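Local coordinates for protein molinate hydrolase (Gulosibacter molinativorax, PDB 4UB9) that probably hydrolyses the thiocarbamate herbicide molinate, as a zinc-binding enzyme of the amidohydrolase family, at residues Trp88-Leu93 with Thr459-Leu464; Gly111-Ala116 with Asp378-Glu383; Ile132-Gly137 with Arg472-His477; Glu271-Gly276 with Ala429-Asp434; Thr291-Glu294 with Leu299-His302. All coordinates share one frame; numbering follows the deposited sequence.

Contact 1 (Trp88-Leu93 with Thr459-Leu464); sequences WILPGL and TNMRTL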
# COMPACT_ATOMS: atom_id res chain seq x y z
N TRP A 88 41.94 -24.37 -24.60
CA TRP A 88 42.31 -24.17 -23.22
C TRP A 88 41.55 -25.10 -22.29
O TRP A 88 40.37 -25.29 -22.41
CB TRP A 88 42.14 -22.72 -22.84
CG TRP A 88 43.20 -21.85 -23.43
CD1 TRP A 88 44.29 -21.33 -22.79
CD2 TRP A 88 43.27 -21.39 -24.78
NE1 TRP A 88 45.04 -20.57 -23.66
CE2 TRP A 88 44.43 -20.58 -24.88
CE3 TRP A 88 42.47 -21.56 -25.90
CZ2 TRP A 88 44.81 -19.97 -26.08
CZ3 TRP A 88 42.84 -20.95 -27.09
CH2 TRP A 88 44.02 -20.16 -27.17
N ILE A 89 42.29 -25.68 -21.38
CA ILE A 89 41.77 -26.61 -20.40
C ILE A 89 41.77 -25.98 -19.00
O ILE A 89 42.84 -25.66 -18.46
CB ILE A 89 42.60 -27.89 -20.32
CG1 ILE A 89 42.65 -28.57 -21.69
CG2 ILE A 89 41.99 -28.84 -19.30
CD1 ILE A 89 43.67 -29.69 -21.79
N LEU A 90 40.58 -25.83 -18.43
CA LEU A 90 40.38 -25.25 -17.08
C LEU A 90 39.73 -26.25 -16.14
O LEU A 90 39.15 -27.26 -16.60
CB LEU A 90 39.52 -24.02 -17.14
CG LEU A 90 40.20 -22.72 -17.57
CD1 LEU A 90 40.63 -22.75 -19.05
CD2 LEU A 90 39.27 -21.54 -17.34
N PRO A 91 39.81 -25.99 -14.81
CA PRO A 91 39.11 -26.88 -13.91
C PRO A 91 37.64 -26.64 -14.07
O PRO A 91 37.24 -25.60 -14.56
CB PRO A 91 39.57 -26.43 -12.52
CG PRO A 91 40.67 -25.44 -12.74
CD PRO A 91 40.46 -24.90 -14.10
N GLY A 92 36.85 -27.59 -13.62
CA GLY A 92 35.41 -27.35 -13.49
C GLY A 92 35.16 -26.03 -12.73
O GLY A 92 35.78 -25.76 -11.69
N LEU A 93 34.31 -25.18 -13.29
CA LEU A 93 34.05 -23.89 -12.68
C LEU A 93 33.23 -24.07 -11.40
O LEU A 93 32.48 -25.04 -11.24
CB LEU A 93 33.39 -22.91 -13.65
CG LEU A 93 34.19 -22.68 -14.94
CD1 LEU A 93 33.47 -21.72 -15.87
CD2 LEU A 93 35.58 -22.17 -14.67
N THR A 459 36.02 -12.34 -21.30
CA THR A 459 34.77 -12.75 -21.99
C THR A 459 34.92 -14.09 -22.76
O THR A 459 33.92 -14.76 -23.04
CB THR A 459 34.23 -11.69 -22.98
OG1 THR A 459 35.12 -11.57 -24.09
CG2 THR A 459 34.10 -10.34 -22.32
N ASN A 460 36.15 -14.48 -23.10
CA ASN A 460 36.38 -15.82 -23.69
C ASN A 460 36.06 -16.99 -22.79
O ASN A 460 36.05 -18.16 -23.22
CB ASN A 460 37.82 -15.98 -24.17
CG ASN A 460 38.10 -15.15 -25.42
OD1 ASN A 460 37.24 -15.00 -26.27
ND2 ASN A 460 39.31 -14.64 -25.52
N MET A 461 35.80 -16.69 -21.54
CA MET A 461 35.29 -17.72 -20.61
C MET A 461 33.99 -18.35 -21.13
O MET A 461 33.68 -19.51 -20.84
CB MET A 461 35.04 -17.14 -19.22
CG MET A 461 36.30 -16.79 -18.42
SD MET A 461 37.28 -18.23 -18.03
CE MET A 461 36.16 -19.20 -17.01
N ARG A 462 33.28 -17.58 -21.94
CA ARG A 462 32.03 -18.06 -22.53
C ARG A 462 32.23 -19.09 -23.64
O ARG A 462 31.28 -19.70 -24.05
CB ARG A 462 31.21 -16.91 -23.08
CG ARG A 462 30.67 -15.99 -22.01
CD ARG A 462 30.12 -14.71 -22.64
NE ARG A 462 29.55 -13.77 -21.65
CZ ARG A 462 28.33 -13.86 -21.12
NH1 ARG A 462 27.53 -14.85 -21.44
NH2 ARG A 462 27.91 -12.94 -20.27
N THR A 463 33.45 -19.26 -24.14
CA THR A 463 33.67 -20.05 -25.38
C THR A 463 33.77 -21.54 -25.08
O THR A 463 34.61 -22.25 -25.65
CB THR A 463 34.92 -19.58 -26.16
OG1 THR A 463 36.09 -19.85 -25.38
CG2 THR A 463 34.84 -18.11 -26.48
N LEU A 464 32.84 -22.03 -24.26
CA LEU A 464 32.84 -23.45 -23.86
C LEU A 464 32.62 -24.43 -25.00
O LEU A 464 31.66 -24.31 -25.70
CB LEU A 464 31.72 -23.73 -22.87
CG LEU A 464 31.94 -23.30 -21.44
CD1 LEU A 464 30.61 -23.34 -20.70
CD2 LEU A 464 32.95 -24.23 -20.78

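Contact 2 (Gly111-Ala116 with Asp378-Glu383); sequences GIEYLA and DPDILE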
# COMPACT_ATOMS: atom_id res chain seq x y z
N GLY A 111 7.36 -14.09 -6.26
CA GLY A 111 7.45 -15.14 -5.22
C GLY A 111 6.22 -16.03 -5.15
O GLY A 111 6.31 -17.25 -5.07
N ILE A 112 5.05 -15.40 -5.20
CA ILE A 112 3.82 -16.15 -5.02
C ILE A 112 3.64 -17.10 -6.19
O ILE A 112 3.45 -18.30 -5.98
CB ILE A 112 2.60 -15.27 -4.91
CG1 ILE A 112 2.67 -14.38 -3.67
CG2 ILE A 112 1.34 -16.13 -4.80
CD1 ILE A 112 1.66 -13.27 -3.68
N GLU A 113 3.67 -16.54 -7.39
CA GLU A 113 3.37 -17.30 -8.60
C GLU A 113 4.36 -18.43 -8.80
O GLU A 113 3.98 -19.57 -9.07
CB GLU A 113 3.30 -16.42 -9.86
CG GLU A 113 4.57 -15.66 -10.20
CD GLU A 113 4.31 -14.44 -11.09
OE1 GLU A 113 4.36 -14.58 -12.34
OE2 GLU A 113 4.13 -13.33 -10.54
N TYR A 114 5.62 -18.15 -8.54
CA TYR A 114 6.65 -19.18 -8.66
C TYR A 114 6.48 -20.32 -7.64
O TYR A 114 6.51 -21.50 -7.98
CB TYR A 114 7.98 -18.50 -8.47
CG TYR A 114 9.26 -19.32 -8.44
CD1 TYR A 114 9.89 -19.75 -9.63
CD2 TYR A 114 9.93 -19.53 -7.26
CE1 TYR A 114 11.10 -20.41 -9.60
CE2 TYR A 114 11.17 -20.19 -7.23
CZ TYR A 114 11.73 -20.64 -8.40
OH TYR A 114 12.94 -21.27 -8.35
N LEU A 115 6.31 -19.97 -6.37
CA LEU A 115 6.22 -21.04 -5.36
C LEU A 115 4.93 -21.84 -5.49
O LEU A 115 4.90 -23.03 -5.16
CB LEU A 115 6.38 -20.48 -3.95
CG LEU A 115 7.82 -19.97 -3.68
CD1 LEU A 115 7.91 -19.22 -2.35
CD2 LEU A 115 8.79 -21.11 -3.67
N ALA A 116 3.86 -21.19 -5.91
CA ALA A 116 2.60 -21.90 -6.06
C ALA A 116 2.67 -22.80 -7.28
O ALA A 116 2.19 -23.94 -7.29
CB ALA A 116 1.44 -20.94 -6.17
N ASP A 378 12.21 -17.07 -13.10
CA ASP A 378 11.01 -17.48 -13.82
C ASP A 378 10.89 -16.70 -15.13
O ASP A 378 11.01 -15.47 -15.13
CB ASP A 378 9.76 -17.25 -12.96
CG ASP A 378 8.53 -17.92 -13.53
OD1 ASP A 378 7.87 -17.31 -14.40
OD2 ASP A 378 8.20 -19.04 -13.09
N PRO A 379 10.58 -17.39 -16.23
CA PRO A 379 10.48 -16.70 -17.54
C PRO A 379 9.42 -15.65 -17.62
O PRO A 379 9.62 -14.66 -18.30
CB PRO A 379 10.16 -17.82 -18.50
CG PRO A 379 9.73 -18.98 -17.66
CD PRO A 379 10.42 -18.84 -16.34
N ASP A 380 8.35 -15.78 -16.87
CA ASP A 380 7.37 -14.67 -16.82
C ASP A 380 7.97 -13.39 -16.26
O ASP A 380 7.62 -12.28 -16.67
CB ASP A 380 6.10 -15.00 -16.02
CG ASP A 380 5.12 -15.82 -16.79
OD1 ASP A 380 5.08 -15.75 -18.04
OD2 ASP A 380 4.33 -16.52 -16.13
N ILE A 381 8.87 -13.55 -15.29
CA ILE A 381 9.55 -12.38 -14.68
C ILE A 381 10.64 -11.83 -15.59
O ILE A 381 10.82 -10.62 -15.69
CB ILE A 381 10.16 -12.76 -13.31
CG1 ILE A 381 9.05 -13.06 -12.30
CG2 ILE A 381 11.08 -11.66 -12.77
CD1 ILE A 381 8.42 -11.81 -11.73
N LEU A 382 11.39 -12.71 -16.21
CA LEU A 382 12.38 -12.28 -17.23
C LEU A 382 11.70 -11.51 -18.36
O LEU A 382 12.18 -10.48 -18.84
CB LEU A 382 13.11 -13.46 -17.83
CG LEU A 382 14.06 -14.18 -16.88
CD1 LEU A 382 14.68 -15.39 -17.58
CD2 LEU A 382 15.15 -13.26 -16.36
N GLU A 383 10.57 -12.05 -18.78
CA GLU A 383 9.80 -11.50 -19.88
C GLU A 383 9.39 -10.03 -19.61
O GLU A 383 9.17 -9.29 -20.53
CB GLU A 383 8.56 -12.39 -20.10
CG GLU A 383 7.81 -12.11 -21.38
CD GLU A 383 8.64 -12.47 -22.63
OE1 GLU A 383 9.42 -13.45 -22.60
OE2 GLU A 383 8.56 -11.71 -23.61

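Contact 3 (Ile132-Gly137 with Arg472-His477); sequences IALRGG and REIDFH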
# COMPACT_ATOMS: atom_id res chain seq x y z
N ILE A 132 21.36 -26.00 -15.21
CA ILE A 132 21.64 -24.75 -15.88
C ILE A 132 23.00 -24.18 -15.49
O ILE A 132 23.68 -23.58 -16.30
CB ILE A 132 20.53 -23.74 -15.62
CG1 ILE A 132 19.30 -24.18 -16.39
CG2 ILE A 132 20.95 -22.33 -16.04
CD1 ILE A 132 18.08 -23.32 -16.16
N ALA A 133 23.41 -24.40 -14.26
CA ALA A 133 24.75 -23.99 -13.85
C ALA A 133 25.78 -24.82 -14.61
O ALA A 133 26.73 -24.28 -15.17
CB ALA A 133 24.93 -24.15 -12.36
N LEU A 134 25.53 -26.12 -14.65
CA LEU A 134 26.38 -27.09 -15.35
C LEU A 134 26.52 -26.75 -16.85
O LEU A 134 27.63 -26.79 -17.42
CB LEU A 134 25.84 -28.48 -15.20
CG LEU A 134 26.72 -29.61 -15.72
CD1 LEU A 134 28.12 -29.57 -15.15
CD2 LEU A 134 26.09 -30.97 -15.41
N ARG A 135 25.42 -26.32 -17.44
CA ARG A 135 25.42 -25.83 -18.83
C ARG A 135 26.38 -24.66 -19.06
O ARG A 135 26.95 -24.53 -20.12
CB ARG A 135 24.05 -25.35 -19.22
CG ARG A 135 23.88 -25.16 -20.71
CD ARG A 135 23.03 -23.95 -21.01
NE ARG A 135 21.63 -24.29 -21.02
CZ ARG A 135 20.62 -23.50 -20.61
NH1 ARG A 135 20.82 -22.32 -20.04
NH2 ARG A 135 19.37 -23.93 -20.74
N GLY A 136 26.57 -23.84 -18.05
CA GLY A 136 27.60 -22.78 -18.10
C GLY A 136 28.99 -23.21 -17.62
O GLY A 136 29.85 -22.38 -17.34
N GLY A 137 29.21 -24.50 -17.49
CA GLY A 137 30.54 -25.03 -17.12
C GLY A 137 30.81 -25.12 -15.61
O GLY A 137 31.93 -25.44 -15.18
N ARG A 472 33.17 -37.68 -16.82
CA ARG A 472 32.04 -37.98 -17.68
C ARG A 472 31.71 -36.75 -18.46
O ARG A 472 31.52 -35.68 -17.89
CB ARG A 472 30.88 -38.37 -16.81
CG ARG A 472 29.60 -38.68 -17.57
CD ARG A 472 28.55 -39.11 -16.56
NE ARG A 472 27.41 -38.23 -16.74
CZ ARG A 472 27.04 -37.26 -15.92
NH1 ARG A 472 27.65 -37.03 -14.78
NH2 ARG A 472 26.00 -36.54 -16.25
N GLU A 473 31.74 -36.86 -19.76
CA GLU A 473 31.46 -35.70 -20.60
C GLU A 473 29.97 -35.47 -20.59
O GLU A 473 29.18 -36.37 -20.64
CB GLU A 473 31.98 -35.85 -22.04
CG GLU A 473 31.79 -34.57 -22.87
CD GLU A 473 32.49 -34.56 -24.24
OE1 GLU A 473 33.00 -35.64 -24.68
OE2 GLU A 473 32.56 -33.47 -24.85
N ILE A 474 29.63 -34.20 -20.62
CA ILE A 474 28.26 -33.77 -20.52
C ILE A 474 27.77 -33.22 -21.84
O ILE A 474 28.42 -32.35 -22.43
CB ILE A 474 28.13 -32.63 -19.46
CG1 ILE A 474 28.73 -33.04 -18.11
CG2 ILE A 474 26.68 -32.20 -19.28
CD1 ILE A 474 28.13 -34.29 -17.49
N ASP A 475 26.59 -33.64 -22.26
CA ASP A 475 25.89 -32.95 -23.39
C ASP A 475 25.28 -31.62 -22.90
O ASP A 475 24.07 -31.49 -22.69
CB ASP A 475 24.82 -33.83 -24.06
CG ASP A 475 24.12 -33.13 -25.19
OD1 ASP A 475 24.60 -32.05 -25.65
OD2 ASP A 475 23.05 -33.64 -25.59
N PHE A 476 26.14 -30.63 -22.73
CA PHE A 476 25.75 -29.46 -21.95
C PHE A 476 24.70 -28.62 -22.67
O PHE A 476 23.82 -28.06 -22.02
CB PHE A 476 26.94 -28.64 -21.43
CG PHE A 476 27.78 -28.02 -22.47
CD1 PHE A 476 28.78 -28.76 -23.09
CD2 PHE A 476 27.64 -26.68 -22.78
CE1 PHE A 476 29.58 -28.18 -24.05
CE2 PHE A 476 28.44 -26.10 -23.74
CZ PHE A 476 29.41 -26.84 -24.38
N HIS A 477 24.73 -28.65 -23.99
CA HIS A 477 23.72 -27.94 -24.75
C HIS A 477 22.32 -28.55 -24.66
O HIS A 477 21.33 -27.88 -24.90
CB HIS A 477 24.13 -27.79 -26.21
CG HIS A 477 25.15 -26.73 -26.42
ND1 HIS A 477 26.41 -26.99 -26.91
CD2 HIS A 477 25.12 -25.41 -26.13
CE1 HIS A 477 27.11 -25.87 -26.94
NE2 HIS A 477 26.35 -24.90 -26.47

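Contact 4 (Glu271-Gly276 with Ala429-Asp434); sequences EVRRAG and AYRKFD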
# COMPACT_ATOMS: atom_id res chain seq x y z
N GLU A 271 28.88 -23.13 18.17
CA GLU A 271 28.21 -24.38 17.71
C GLU A 271 28.57 -24.81 16.28
O GLU A 271 28.53 -26.00 15.94
CB GLU A 271 26.69 -24.29 17.89
CG GLU A 271 26.30 -24.30 19.36
CD GLU A 271 26.62 -25.63 20.05
OE1 GLU A 271 26.60 -26.67 19.38
OE2 GLU A 271 26.89 -25.62 21.26
N VAL A 272 28.80 -23.82 15.43
CA VAL A 272 29.19 -24.09 14.05
C VAL A 272 30.56 -24.69 14.06
O VAL A 272 30.81 -25.70 13.38
CB VAL A 272 29.18 -22.81 13.19
CG1 VAL A 272 29.83 -23.07 11.86
CG2 VAL A 272 27.75 -22.32 12.97
N ARG A 273 31.46 -24.07 14.82
CA ARG A 273 32.84 -24.59 14.99
C ARG A 273 32.81 -26.01 15.53
O ARG A 273 33.38 -26.92 14.95
CB ARG A 273 33.62 -23.76 15.96
CG ARG A 273 34.37 -22.58 15.39
CD ARG A 273 34.05 -22.25 13.95
NE ARG A 273 34.50 -20.89 13.64
CZ ARG A 273 34.90 -20.49 12.44
NH1 ARG A 273 34.94 -21.34 11.42
NH2 ARG A 273 35.29 -19.24 12.25
N ARG A 274 32.02 -26.21 16.58
CA ARG A 274 31.84 -27.55 17.16
C ARG A 274 31.41 -28.54 16.08
O ARG A 274 31.88 -29.68 16.04
CB ARG A 274 30.84 -27.51 18.32
CG ARG A 274 30.47 -28.88 18.92
CD ARG A 274 29.23 -28.93 19.85
NE ARG A 274 29.63 -29.24 21.23
CZ ARG A 274 29.80 -28.32 22.18
NH1 ARG A 274 29.58 -27.04 21.93
NH2 ARG A 274 30.20 -28.68 23.41
N ALA A 275 30.47 -28.14 15.23
CA ALA A 275 29.96 -29.08 14.20
C ALA A 275 31.01 -29.33 13.12
O ALA A 275 30.83 -30.16 12.26
CB ALA A 275 28.64 -28.57 13.60
N GLY A 276 32.02 -28.49 13.09
CA GLY A 276 33.13 -28.64 12.15
C GLY A 276 32.83 -28.33 10.68
O GLY A 276 33.40 -28.93 9.80
N ALA A 429 37.89 -21.68 0.49
CA ALA A 429 37.04 -21.08 1.48
C ALA A 429 36.11 -22.09 2.14
O ALA A 429 35.90 -22.06 3.37
CB ALA A 429 36.21 -19.95 0.90
N TYR A 430 35.57 -22.97 1.32
CA TYR A 430 34.60 -23.97 1.77
C TYR A 430 35.28 -25.28 2.22
O TYR A 430 34.62 -26.27 2.56
CB TYR A 430 33.57 -24.23 0.69
CG TYR A 430 32.48 -23.16 0.49
CD1 TYR A 430 31.39 -23.10 1.34
CD2 TYR A 430 32.52 -22.28 -0.58
CE1 TYR A 430 30.39 -22.15 1.17
CE2 TYR A 430 31.52 -21.32 -0.76
CZ TYR A 430 30.45 -21.27 0.10
OH TYR A 430 29.45 -20.36 -0.09
N ARG A 431 36.60 -25.28 2.20
CA ARG A 431 37.43 -26.44 2.67
C ARG A 431 37.15 -27.69 1.84
O ARG A 431 36.98 -28.77 2.36
CB ARG A 431 37.27 -26.64 4.19
CG ARG A 431 37.61 -25.34 4.95
CD ARG A 431 38.03 -25.50 6.40
NE ARG A 431 36.98 -26.13 7.20
CZ ARG A 431 36.23 -25.56 8.16
NH1 ARG A 431 36.39 -24.28 8.52
NH2 ARG A 431 35.29 -26.29 8.75
N LYS A 432 37.08 -27.48 0.53
CA LYS A 432 36.86 -28.55 -0.43
C LYS A 432 37.99 -28.62 -1.43
O LYS A 432 37.91 -29.38 -2.39
CB LYS A 432 35.59 -28.34 -1.23
CG LYS A 432 34.31 -28.32 -0.43
CD LYS A 432 33.95 -29.71 0.03
CE LYS A 432 32.68 -29.63 0.82
NZ LYS A 432 32.32 -31.00 1.24
N PHE A 433 39.06 -27.89 -1.18
CA PHE A 433 40.16 -27.82 -2.15
C PHE A 433 40.96 -29.12 -2.29
O PHE A 433 41.61 -29.35 -3.29
CB PHE A 433 41.11 -26.67 -1.83
CG PHE A 433 42.04 -26.32 -2.96
CD1 PHE A 433 41.54 -25.98 -4.21
CD2 PHE A 433 43.44 -26.35 -2.78
CE1 PHE A 433 42.40 -25.66 -5.26
CE2 PHE A 433 44.30 -26.00 -3.82
CZ PHE A 433 43.79 -25.69 -5.06
N ASP A 434 40.87 -29.98 -1.29
CA ASP A 434 41.41 -31.34 -1.37
C ASP A 434 40.71 -32.16 -2.46
O ASP A 434 41.29 -33.07 -2.99
CB ASP A 434 41.37 -32.06 -0.01
CG ASP A 434 39.95 -32.11 0.60
OD1 ASP A 434 39.11 -31.19 0.36
OD2 ASP A 434 39.66 -33.08 1.33

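Contact 5 (Thr291-Glu294 with Leu299-His302); sequences TAIE and LMIH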
# COMPACT_ATOMS: atom_id res chain seq x y z
N THR A 291 32.81 -7.29 12.48
CA THR A 291 32.39 -8.35 13.41
C THR A 291 32.62 -9.72 12.81
O THR A 291 33.04 -10.65 13.49
CB THR A 291 30.92 -8.15 13.81
OG1 THR A 291 30.81 -6.97 14.62
CG2 THR A 291 30.38 -9.31 14.57
N ALA A 292 32.35 -9.83 11.52
CA ALA A 292 32.55 -11.10 10.84
C ALA A 292 34.05 -11.49 10.80
O ALA A 292 34.44 -12.65 10.96
CB ALA A 292 31.99 -11.04 9.44
N ILE A 293 34.85 -10.50 10.53
CA ILE A 293 36.30 -10.68 10.47
C ILE A 293 36.83 -11.14 11.83
O ILE A 293 37.62 -12.07 11.93
CB ILE A 293 36.97 -9.35 10.09
CG1 ILE A 293 36.77 -9.08 8.60
CG2 ILE A 293 38.46 -9.41 10.37
CD1 ILE A 293 37.09 -7.66 8.19
N GLU A 294 36.34 -10.50 12.89
CA GLU A 294 36.76 -10.83 14.23
C GLU A 294 36.32 -12.23 14.69
O GLU A 294 36.83 -12.73 15.65
CB GLU A 294 36.27 -9.77 15.23
CG GLU A 294 37.10 -8.48 15.18
CD GLU A 294 38.60 -8.71 15.41
OE1 GLU A 294 38.94 -9.45 16.35
OE2 GLU A 294 39.44 -8.15 14.67
N LEU A 299 33.99 -17.60 5.09
CA LEU A 299 33.62 -16.86 3.92
C LEU A 299 32.61 -15.79 4.28
O LEU A 299 31.57 -16.07 4.85
CB LEU A 299 33.08 -17.78 2.82
CG LEU A 299 32.72 -17.06 1.51
CD1 LEU A 299 33.94 -16.42 0.87
CD2 LEU A 299 32.08 -18.04 0.55
N MET A 300 32.90 -14.58 3.85
CA MET A 300 32.04 -13.43 4.08
C MET A 300 31.28 -13.02 2.81
O MET A 300 31.85 -12.46 1.87
CB MET A 300 32.90 -12.29 4.63
CG MET A 300 33.44 -12.66 6.00
SD MET A 300 34.57 -11.46 6.68
CE MET A 300 35.94 -11.71 5.55
N ILE A 301 29.98 -13.26 2.81
CA ILE A 301 29.13 -12.98 1.66
C ILE A 301 28.86 -11.48 1.51
O ILE A 301 28.62 -10.76 2.49
CB ILE A 301 27.83 -13.75 1.72
CG1 ILE A 301 28.09 -15.24 1.92
CG2 ILE A 301 27.00 -13.55 0.46
CD1 ILE A 301 28.85 -15.92 0.79
N HIS A 302 28.97 -11.03 0.28
CA HIS A 302 28.86 -9.60 -0.12
C HIS A 302 29.52 -8.65 0.85
O HIS A 302 28.93 -7.75 1.40
CB HIS A 302 27.46 -9.15 -0.59
CG HIS A 302 26.35 -9.51 0.33
ND1 HIS A 302 26.22 -8.98 1.59
CD2 HIS A 302 25.25 -10.28 0.12
CE1 HIS A 302 25.12 -9.46 2.16
NE2 HIS A 302 24.51 -10.25 1.28

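Contact 1 (Trp88-Leu93 with Thr459-Leu464)
M461 lays the end of its side chain against two leucines, L90 and L93. In this amidohydrolase, strand 88-95 belongs to a mixed sheet, the one that also holds strands 447-450 and 464-469. Segment 459-464 is a short 3-10 turn leading into strand 464-469. The contact is buried and wholly apolar. The two backbones stay well apart, so side chains have to bridge the distance.

M461 does most of the bridging. Its first torsion sets CG beside the backbone N (chi1 -71°), and two further bends, at chi2 and chi3, fold the thioether over toward the strand. The methyl CE ends up by both leucines. It lies 3.8 Å from L93 CD2 and 3.9 Å from L93 CD1, so it sits against both methyls of that branch. The same CE is 3.9 Å from L90 CD2. The sulfur also takes part, with M461 SD 3.9 Å from L90 CD2. M461 crosses both leucines obliquely. L90 uses a single methyl here, whereas L93 uses its whole fork.

Other elements enclose the group. Helix 400-410 adds F402 against M461 and H401 against L93. L90 also packs on V448 of strand 447-450. R462 turns the other way and forms a salt bridge with E399.

The turn that carries M461 is fixed at N460 O, which accepts two bonds from one residue. T463 N reaches it at 3.0 Å. T463 OG1 reaches it at 2.7 Å, lying in the carbonyl plane with a C=O...OG1 angle of 148°.

Contact 2 (Gly111-Ala116 with Asp378-Glu383)
D378 lies beside the ring of Y114. Its OD2 comes to the ring edge, near the ring plane, 3.9 Å from Y114 CD1. The carboxylate stands almost perpendicular to the ring, at 87°. With chi1 at -168°, CG is swung away from the backbone N of D378. The other oxygen, D378 OD1, accepts a bond from D380 N at 2.9 Å. D378 is thus the N-cap of helix 379-383, while R490 forms a salt bridge with its OD2. An alanine here would remove both oxygens, and the first turn of the helix would probably lose its cap and R490 one of its carboxylate mates.

Past P379, D380 faces E113 of helix 111-118. D380 CB is 4.1 Å from E113 OE1, and the carboxylates are close, with E113 OE1 4.3 Å from D380 OD2. Their planes are 60° apart. The likely repulsion is probably eased by outside partners. R490 also pairs with D380 OD2, and Y488 of the same chain and R203 of the second subunit both meet D380 OD1. E113 OE1 is hydrogen-bonded to S197 OG of the second subunit, which places this helix pair at a subunit interface. I381 then points toward helix 111-118, with its CD1 4.7 Å from E113 OE2.

Contact 3 (Ile132-Gly137 with Arg472-His477)
R135, F476 and L134 carry this contact, where helix 122-135 ends in a Schellman motif. G137 is its C-prime residue, with positive phi, and G137 N bonds to L134 O. The segment 472-477 passes alongside, leaving strand 472-473 for a short 3-10 turn.

R135 lays its aliphatic base on the backbone of F476. R135 CG is 3.2 Å from F476 O, a close approach of carbon to oxygen, and R135 CB is 3.9 Å from the same atom. The chain then bends at chi2 and chi3. This takes the guanidinium onward to L479, whose carbonyl accepts from R135 NH2.

L134 meets I474 tip to tip, with L134 CD2 4.1 Å from I474 CG2. Both also touch V467 of strand 464-469, so the helix end, the strand and the segment share one apolar patch.

F476 holds its CG between the backbone N and the carbonyl carbon (chi1 64°), a crowded position that turns the ring toward L464 and V467. Its CB sits 4.1 Å from R135 CA. The ring meets the R135 carbonyl obliquely, with F476 CD2 3.5 Å from R135 O.

Contact 4 (Glu271-Gly276 with Ala429-Asp434)
Two Schellman motifs meet here, one at G276 after helix 262-275 and one at R431 after helix 424-429. Both residues have positive phi, 72° at G276 and 62° at R431. At the first, G276 N turns back to R273 O at 2.8 Å.

The contact is small and lies at the surface. R431 does the reaching. Its CG stands beside the backbone N, and the chain bends at chi3 before the guanidinium. That flat group presents its edge to the end of helix 262-275. R431 NH2 comes within 3.4 Å of G276 O.

R273 extends its own guanidinium to the same place. R273 NH1 is 4.4 Å from R431 NH1. The two positive groups are brought together by D298, which forms salt bridges with both. R273 NH1 pairs with D298 OD2, and R431 NH1 pairs with D298 OD1. The shared carboxylate probably offsets the like charges. R273 NH2 is also bonded to D296 O, so this arginine has two partners, D298 and D296.

Further back on the helix, R274 NH1 forms a salt bridge with E271 OE2 at 3.1 Å, and E271 also pairs with R225. E271, R274 and A275 pack on helix 221-232. V272 and R273 rest on L279 of strand 279-282. Beside R431, Y430 packs on L280 of that same strand, so both helix ends border it.

Contact 5 (Thr291-Glu294 with Leu299-His302)
M300 lays its thioether over A292 and I293 of the neighbouring helix. The sulfur is the meeting point. M300 SD is 3.8 Å from A292 CB and also 3.8 Å from I293 CG1. The atoms next to it add a little more. M300 CG is 4.1 Å from A292 CB, and M300 CE is 4.1 Å from I293 CG1. M300 therefore serves A292 with the near part of its chain and I293 with the far part. It crosses I293 at about a right angle.

The shape of the methionine explains this. CG stands beside the backbone N (chi1 -66°), the chain runs straight through chi2, and it bends at chi3 (-69°). The bend brings CE across I293 CG1.

The pair belongs to a beta-alpha-beta crossover of the TIM-barrel fold, made of strand 279-282, helix 286-294 and strand 299-301. M300 points outward to the helix layer, where L319 of helix 313-322 touches both it and I293. With a serine at this position the sulfur and its methyl are gone, which is likely to open a gap between strand and helix beside A292 and I293.

The strand then runs to the metal. The side chain of M300 is about 11 Å from the zinc ion. H302 is a zinc ligand through NE2, and H282, at the end of strand 279-282, is the other histidine of the site. The backbone of H302 is held as well, its N bonded to E327 OE2.

From the N terminus the chain opens contact 1 at strand 88-95, contact 2 at helix 111-118 and contact 3 at helix 122-135. Contact 4 opens at 271-276. Contact 5 opens and closes within it, nesting inside all the others. Contact 2 closes next, at 378-383, then contact 4 at 429-434, so these two cross. Contact 1 closes at 459-464 and contact 3 last, at 472-477, crossing contacts 1 and 2. Contacts 2 and 4 nest in contact 1, and contact 4 also in contact 3. Contacts 1 and 3 adjoin on one sheet, where L93 N probably bonds to G137 O. Contacts 4 and 5 meet where Y430 packs on L299. Contact 2 lies apart, by the second subunit.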